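Local coordinates for protein CaaX farnesyltransferase beta subunit Ram1 (Aspergillus fumigatus, PDB 4L9P) that forms, with an alpha subunit, a zinc-dependent enzyme that probably transfers farnesyl to the cysteine of C-terminal CaaX sequences and whose beta subunit is thought to bind the peptide, at residues B[102-107]-B[420-425]; B[295-298]-B[302-305]; B[320-325]-B[333-338]. All blocks are in the same frame, centred on the assembly; numbering follows the deposited sequence.

Contact 1 of 3, residues B[102-107]-B[420-425]; sequences LPLLKG and GLRDKP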
# COMPACT_ATOMS: atom_id res chain seq x y z
N LEU B 102 6.38 16.82 18.45
CA LEU B 102 6.75 16.80 19.90
C LEU B 102 5.79 17.54 20.81
O LEU B 102 5.40 16.99 21.81
CB LEU B 102 8.23 17.20 20.12
CG LEU B 102 9.21 16.06 19.80
CD1 LEU B 102 10.61 16.62 19.74
CD2 LEU B 102 9.12 14.95 20.89
N PRO B 103 5.37 18.77 20.45
CA PRO B 103 4.45 19.44 21.41
C PRO B 103 3.13 18.71 21.51
O PRO B 103 2.45 18.74 22.55
CB PRO B 103 4.22 20.83 20.82
CG PRO B 103 4.92 20.82 19.51
CD PRO B 103 5.86 19.67 19.40
N LEU B 104 2.68 18.09 20.41
CA LEU B 104 1.43 17.33 20.43
C LEU B 104 1.59 16.03 21.22
O LEU B 104 0.69 15.67 22.02
CB LEU B 104 1.01 17.06 18.98
CG LEU B 104 0.61 18.33 18.20
CD1 LEU B 104 0.71 18.01 16.70
CD2 LEU B 104 -0.79 18.73 18.52
N LEU B 105 2.69 15.29 21.01
CA LEU B 105 2.94 14.11 21.83
C LEU B 105 2.95 14.42 23.34
O LEU B 105 2.44 13.63 24.14
CB LEU B 105 4.28 13.47 21.44
CG LEU B 105 4.23 12.83 20.02
CD1 LEU B 105 5.68 12.72 19.57
CD2 LEU B 105 3.53 11.45 20.08
N LYS B 106 3.54 15.56 23.65
CA LYS B 106 3.59 15.99 25.05
C LYS B 106 2.27 16.50 25.56
O LYS B 106 2.17 16.75 26.77
CB LYS B 106 4.62 17.12 25.13
CG LYS B 106 6.01 16.63 25.04
CD LYS B 106 6.93 17.85 24.82
CE LYS B 106 8.35 17.49 24.59
NZ LYS B 106 9.17 18.82 24.55
N GLY B 107 1.29 16.75 24.70
CA GLY B 107 -0.04 17.20 25.09
C GLY B 107 -0.13 18.67 25.45
O GLY B 107 -1.07 19.05 26.18
N GLY B 420 -12.13 15.40 11.89
CA GLY B 420 -11.32 14.73 10.87
C GLY B 420 -9.95 14.39 11.45
O GLY B 420 -9.42 15.01 12.40
N LEU B 421 -9.33 13.40 10.80
CA LEU B 421 -7.93 13.08 11.12
C LEU B 421 -7.06 13.28 9.89
O LEU B 421 -7.56 13.40 8.75
CB LEU B 421 -7.75 11.65 11.68
CG LEU B 421 -8.43 11.50 13.10
CD1 LEU B 421 -9.91 10.99 12.94
CD2 LEU B 421 -7.62 10.53 13.99
N ARG B 422 -5.76 13.38 10.13
CA ARG B 422 -4.81 13.82 9.10
C ARG B 422 -3.62 12.88 9.03
O ARG B 422 -3.33 12.06 9.93
CB ARG B 422 -4.37 15.27 9.44
CG ARG B 422 -3.64 15.35 10.79
CD ARG B 422 -3.41 16.81 11.24
NE ARG B 422 -2.88 16.84 12.59
CZ ARG B 422 -3.23 17.76 13.49
NH1 ARG B 422 -4.00 18.79 13.12
NH2 ARG B 422 -2.75 17.68 14.73
N ASP B 423 -2.88 13.09 7.94
CA ASP B 423 -1.61 12.41 7.74
C ASP B 423 -0.62 12.68 8.86
O ASP B 423 -0.12 11.77 9.53
CB ASP B 423 -1.12 12.88 6.32
CG ASP B 423 0.37 12.78 6.06
OD1 ASP B 423 1.14 12.26 6.86
OD2 ASP B 423 0.79 13.23 4.94
N LYS B 424 -0.41 13.96 9.12
CA LYS B 424 0.56 14.37 10.13
C LYS B 424 0.26 15.82 10.48
O LYS B 424 -0.45 16.49 9.74
CB LYS B 424 2.02 14.18 9.63
CG LYS B 424 2.38 15.07 8.42
CD LYS B 424 3.93 14.96 8.12
CE LYS B 424 4.43 13.56 7.83
NZ LYS B 424 3.77 12.95 6.57
N PRO B 425 0.82 16.31 11.59
CA PRO B 425 0.66 17.73 11.90
C PRO B 425 1.06 18.60 10.75
O PRO B 425 2.06 18.31 10.08
CB PRO B 425 1.60 17.91 13.10
CG PRO B 425 1.58 16.51 13.78
CD PRO B 425 1.63 15.56 12.57

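Contact 2 of 3, residues B[295-298]-B[302-305]; sequences CQTY and ISGS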
# COMPACT_ATOMS: atom_id res chain seq x y z
N CYS B 295 6.91 -9.90 -5.90
CA CYS B 295 6.87 -8.47 -5.48
C CYS B 295 7.60 -8.26 -4.16
O CYS B 295 7.72 -7.13 -3.73
CB CYS B 295 5.42 -8.00 -5.34
SG CYS B 295 4.60 -7.92 -6.98
N GLN B 296 8.07 -9.32 -3.48
CA GLN B 296 8.92 -9.05 -2.33
C GLN B 296 10.25 -8.41 -2.81
O GLN B 296 10.71 -8.69 -3.95
CB GLN B 296 9.14 -10.38 -1.52
CG GLN B 296 9.79 -10.05 -0.14
CD GLN B 296 9.82 -11.25 0.79
OE1 GLN B 296 9.77 -12.44 0.37
NE2 GLN B 296 9.87 -10.95 2.08
N THR B 297 10.89 -7.59 -1.98
CA THR B 297 12.14 -6.99 -2.35
C THR B 297 13.25 -7.44 -1.41
O THR B 297 13.02 -8.08 -0.37
CB THR B 297 12.11 -5.45 -2.32
OG1 THR B 297 12.30 -4.95 -0.99
CG2 THR B 297 10.78 -4.92 -2.85
N TYR B 298 14.47 -7.07 -1.78
CA TYR B 298 15.64 -7.39 -0.95
C TYR B 298 15.50 -6.80 0.48
O TYR B 298 16.23 -7.25 1.39
CB TYR B 298 16.97 -6.91 -1.59
CG TYR B 298 17.05 -5.38 -1.60
CD1 TYR B 298 16.43 -4.61 -2.64
CD2 TYR B 298 17.72 -4.68 -0.54
CE1 TYR B 298 16.45 -3.25 -2.58
CE2 TYR B 298 17.78 -3.30 -0.51
CZ TYR B 298 17.11 -2.59 -1.52
OH TYR B 298 17.13 -1.20 -1.52
N ILE B 302 7.34 -5.43 0.45
CA ILE B 302 6.67 -5.87 -0.79
C ILE B 302 6.36 -4.62 -1.57
O ILE B 302 5.83 -3.62 -1.00
CB ILE B 302 5.40 -6.66 -0.42
CG1 ILE B 302 5.81 -7.92 0.36
CG2 ILE B 302 4.66 -7.04 -1.74
CD1 ILE B 302 4.61 -8.54 1.18
N SER B 303 6.67 -4.65 -2.86
CA SER B 303 6.46 -3.49 -3.72
C SER B 303 5.16 -3.58 -4.53
O SER B 303 4.49 -4.64 -4.53
CB SER B 303 7.64 -3.35 -4.65
OG SER B 303 7.80 -4.51 -5.47
N GLY B 304 4.81 -2.50 -5.26
CA GLY B 304 3.57 -2.55 -6.02
C GLY B 304 3.60 -3.48 -7.19
O GLY B 304 2.58 -4.02 -7.62
N SER B 305 4.77 -3.60 -7.78
CA SER B 305 4.97 -4.47 -8.94
C SER B 305 6.44 -4.95 -8.83
O SER B 305 7.24 -4.32 -8.11
CB SER B 305 4.65 -3.70 -10.23
OG SER B 305 5.36 -2.48 -10.30
O HOH W 1 9.82 -6.48 -5.98

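Contact 3 of 3, residues B[320-325]-B[333-338]; sequences ACLCLL and PRYMNI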
# COMPACT_ATOMS: atom_id res chain seq x y z
N ALA B 320 -2.74 -9.37 2.57
CA ALA B 320 -4.17 -9.61 2.70
C ALA B 320 -4.62 -10.52 1.54
O ALA B 320 -5.41 -11.44 1.74
CB ALA B 320 -4.96 -8.27 2.67
N CYS B 321 -4.12 -10.27 0.32
CA CYS B 321 -4.49 -11.15 -0.80
C CYS B 321 -4.01 -12.58 -0.54
O CYS B 321 -4.77 -13.53 -0.82
CB CYS B 321 -3.85 -10.58 -2.10
SG CYS B 321 -4.56 -11.36 -3.56
N LEU B 322 -2.79 -12.77 -0.00
CA LEU B 322 -2.31 -14.15 0.30
C LEU B 322 -3.25 -14.83 1.29
O LEU B 322 -3.55 -16.02 1.14
CB LEU B 322 -0.89 -14.15 0.89
CG LEU B 322 0.20 -13.91 -0.16
CD1 LEU B 322 1.52 -13.79 0.59
CD2 LEU B 322 0.30 -15.01 -1.22
N CYS B 323 -3.75 -14.07 2.27
CA CYS B 323 -4.65 -14.64 3.25
C CYS B 323 -6.05 -14.92 2.70
O CYS B 323 -6.86 -15.56 3.40
CB CYS B 323 -4.71 -13.73 4.51
SG CYS B 323 -3.07 -13.77 5.38
N LEU B 324 -6.40 -14.43 1.50
CA LEU B 324 -7.60 -14.90 0.81
C LEU B 324 -7.41 -16.25 0.10
O LEU B 324 -8.38 -16.87 -0.41
CB LEU B 324 -7.99 -13.86 -0.27
CG LEU B 324 -8.59 -12.60 0.27
CD1 LEU B 324 -8.77 -11.65 -0.88
CD2 LEU B 324 -9.96 -12.87 0.89
N LEU B 325 -6.17 -16.73 0.05
CA LEU B 325 -5.86 -17.96 -0.68
C LEU B 325 -5.73 -19.21 0.19
O LEU B 325 -5.72 -20.32 -0.34
CB LEU B 325 -4.56 -17.81 -1.50
CG LEU B 325 -4.57 -16.55 -2.39
CD1 LEU B 325 -3.22 -16.44 -3.13
CD2 LEU B 325 -5.75 -16.55 -3.37
N PRO B 333 4.29 -17.97 4.82
CA PRO B 333 5.70 -18.43 4.84
C PRO B 333 6.09 -19.14 3.55
O PRO B 333 7.28 -19.18 3.23
CB PRO B 333 5.76 -19.39 6.01
CG PRO B 333 4.54 -19.10 6.87
CD PRO B 333 3.49 -18.62 5.88
N ARG B 334 5.12 -19.67 2.82
CA ARG B 334 5.47 -20.35 1.59
C ARG B 334 5.90 -19.33 0.55
O ARG B 334 6.87 -19.58 -0.20
CB ARG B 334 4.29 -21.12 1.07
CG ARG B 334 4.60 -21.76 -0.31
CD ARG B 334 3.59 -22.81 -0.74
NE ARG B 334 3.96 -23.30 -2.08
CZ ARG B 334 3.21 -24.13 -2.80
NH1 ARG B 334 2.07 -24.56 -2.30
NH2 ARG B 334 3.61 -24.51 -4.03
N TYR B 335 5.20 -18.18 0.46
CA TYR B 335 5.42 -17.26 -0.66
C TYR B 335 6.25 -16.02 -0.27
O TYR B 335 6.72 -15.31 -1.16
CB TYR B 335 4.06 -16.85 -1.30
CG TYR B 335 3.42 -18.04 -1.97
CD1 TYR B 335 3.89 -18.53 -3.20
CD2 TYR B 335 2.38 -18.73 -1.34
CE1 TYR B 335 3.33 -19.67 -3.77
CE2 TYR B 335 1.78 -19.87 -1.91
CZ TYR B 335 2.28 -20.31 -3.12
OH TYR B 335 1.72 -21.43 -3.70
N MET B 336 6.41 -15.75 1.02
CA MET B 336 7.25 -14.65 1.45
C MET B 336 8.33 -15.16 2.37
O MET B 336 8.12 -16.11 3.14
CB MET B 336 6.40 -13.63 2.26
CG MET B 336 5.29 -13.02 1.40
SD MET B 336 6.07 -11.90 0.14
CE MET B 336 4.65 -11.64 -0.92
N ASN B 337 9.49 -14.51 2.30
CA ASN B 337 10.56 -14.75 3.26
C ASN B 337 10.18 -13.97 4.53
O ASN B 337 10.34 -12.74 4.57
CB ASN B 337 11.91 -14.27 2.70
CG ASN B 337 13.05 -14.61 3.63
OD1 ASN B 337 12.80 -15.08 4.72
ND2 ASN B 337 14.29 -14.38 3.22
N ILE B 338 9.67 -14.64 5.56
CA ILE B 338 9.26 -13.95 6.77
C ILE B 338 10.47 -13.38 7.52
O ILE B 338 10.35 -12.35 8.20
CB ILE B 338 8.31 -14.85 7.64
CG1 ILE B 338 6.99 -15.03 6.88
CG2 ILE B 338 8.01 -14.17 8.97
CD1 ILE B 338 6.00 -16.00 7.48

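Contact 1 of 3, residues B[102-107]-B[420-425]
Leu104, on helix 89-105, reaches the loop between helices 403-413 and 431-444 through one methyl, CD1, which sits 3.4 Å from CG of Pro425. CG of the leucine stands anti to the carbonyl carbon (chi1 -67°), and this carries the branch across to the proline ring, where CD1 also lies 3.7 Å from CB of Pro425. The two side chains slide past each other in opposite directions, and the distance from Leu104 CD1 to Pro425 CG is shorter than a usual carbon-carbon contact, so this one point is packed hard.

The same CD1 meets Arg422 obliquely, 4.0 Å from NH2. Arg422 starts with CG between the backbone N and the carbonyl carbon (chi1 62°) and is extended from CG to NE, which brings its guanidinium up to the methyl. There NH2 bonds to the carbonyl O of Cys413, at the end of helix 403-413. Leu104 and Leu105 also touch Cys413. At Gly107 the helix closes in a Schellman motif: phi is positive, and its N returns to O of Leu104 at 3.0 Å.

On the far side of the loop, Lys424 NZ and Asp423 OD1 form a 2.7 Å salt bridge, and Asp423 packs on the zinc ligand His433. The contact thus joins an N-terminal helix to a loop beside the metal site of the alpha-alpha toroid. Across it the chemistry is purely van der Waals: the leucine methyl lies against a proline ring and a guanidinium whose NH2 is bonded to the carbonyl O of Cys413, so shape sets the fit while polar bonds fix the loop.

Contact 2 of 3, residues B[295-298]-B[302-305]
Ser303 N donates to the carbonyl O of Cys295 in a short, nearly straight hydrogen bond (2.8 Å, 172° at the hydrogen), tilted 23° from the carbonyl plane. Around that bond the packing is tight. CA of Ile302 brings its hydrogen to the same oxygen, and CG2 of Ile302, lying beside its own carbonyl carbon, rests 3.8 Å from CB of Cys295. The backbones come together in a single beta bridge between Gln296 and Ile302. SG of Cys295 lies 4.0 Å from CA of Ser305.

The other side is looser and partly wet. Thr297 offers only CG2, 3.9 Å from CB of Ser303, and the remaining distance between the two segments is spanned by a water that donates to O of Gln296 and to OG of Ser303. OG of Ser303 in turn donates a hydrogen bond to O of Ser305 at 2.7 Å, from above the carbonyl plane.

Gln296 turns away from the bridge: OE1 takes bonds from Asn337 N and from Lys230 of the alpha subunit, while NE2 holds Gly300 O. The Gln-x-x-x-Gly-Gly sequence of this turn recalls the repeats of prenyltransferases. Tyr161 of the alpha subunit bonds Gly304 N. One strong backbone bond and a water clip therefore hold the loop between helices 288-293 and 312-323 in shape, while Gln296 OE1 and Gly304 N reach across to the alpha subunit.

Contact 3 of 3, residues B[320-325]-B[333-338]
Leu322 packs its two methyls against Tyr335 and Met336, near the end of helix 312-323 and where helix 328-335 ends, Tyr335 still in it and Met336 just past it. Its CB already points at the partner segment, yet neither CB nor CG makes the touch. With CG anti to the carbonyl carbon (chi1 -76°), the branch runs outward and splits between the two neighbours. CD1 goes to Met336, 3.9 Å from CG and 4.1 Å from CE; the bend of the methionine chain at chi2 (-70°) folds the terminal methyl back, so that CG and the terminal CE both lie by the one leucine methyl. CD2 goes to Tyr335 and lies 4.2 Å from CB, approaching the ring itself at a slant.

One face of the tyrosine ring carries CG of Arg334, 3.7 Å above the plane and offset toward the rim. Leu322 also touches Val331 of helix 328-335 and Pro289 and Leu292 of helix 288-293. The backbone at the end of helix 328-335 bonds to the alpha subunit: Lys230 of that chain bonds O of Tyr335, and its Ser227 bonds O of Pro333.

This is a helix-to-helix join of the alpha-alpha toroid, made without a hydrogen bond across it. Since only dispersion and exclusion of water act between the segments, direction comes from the side-chain branching, while O of Pro333 and O of Tyr335 serve the partner subunit.

In the fold
All three contacts are largely buried, but they serve different regions. Contact 1 ties the N-terminal helix 89-105 to a loop near the zinc and stands apart, its centre about 31 and 34 Å from those of contacts 2 and 3; in sequence it encloses both. Contacts 2 and 3 are neighbours, about 13 Å between centres, and both involve helix 312-323: contact 2 in the loop before it, contact 3 near its end. Gln296 and Ile302 link the first of these to Asn337 and Met336 of the second. Contacts 1 and 3 are apolar across their segments; contact 2 uses backbone and water. Only 2 and 3 meet the alpha subunit, sharing its Lys230.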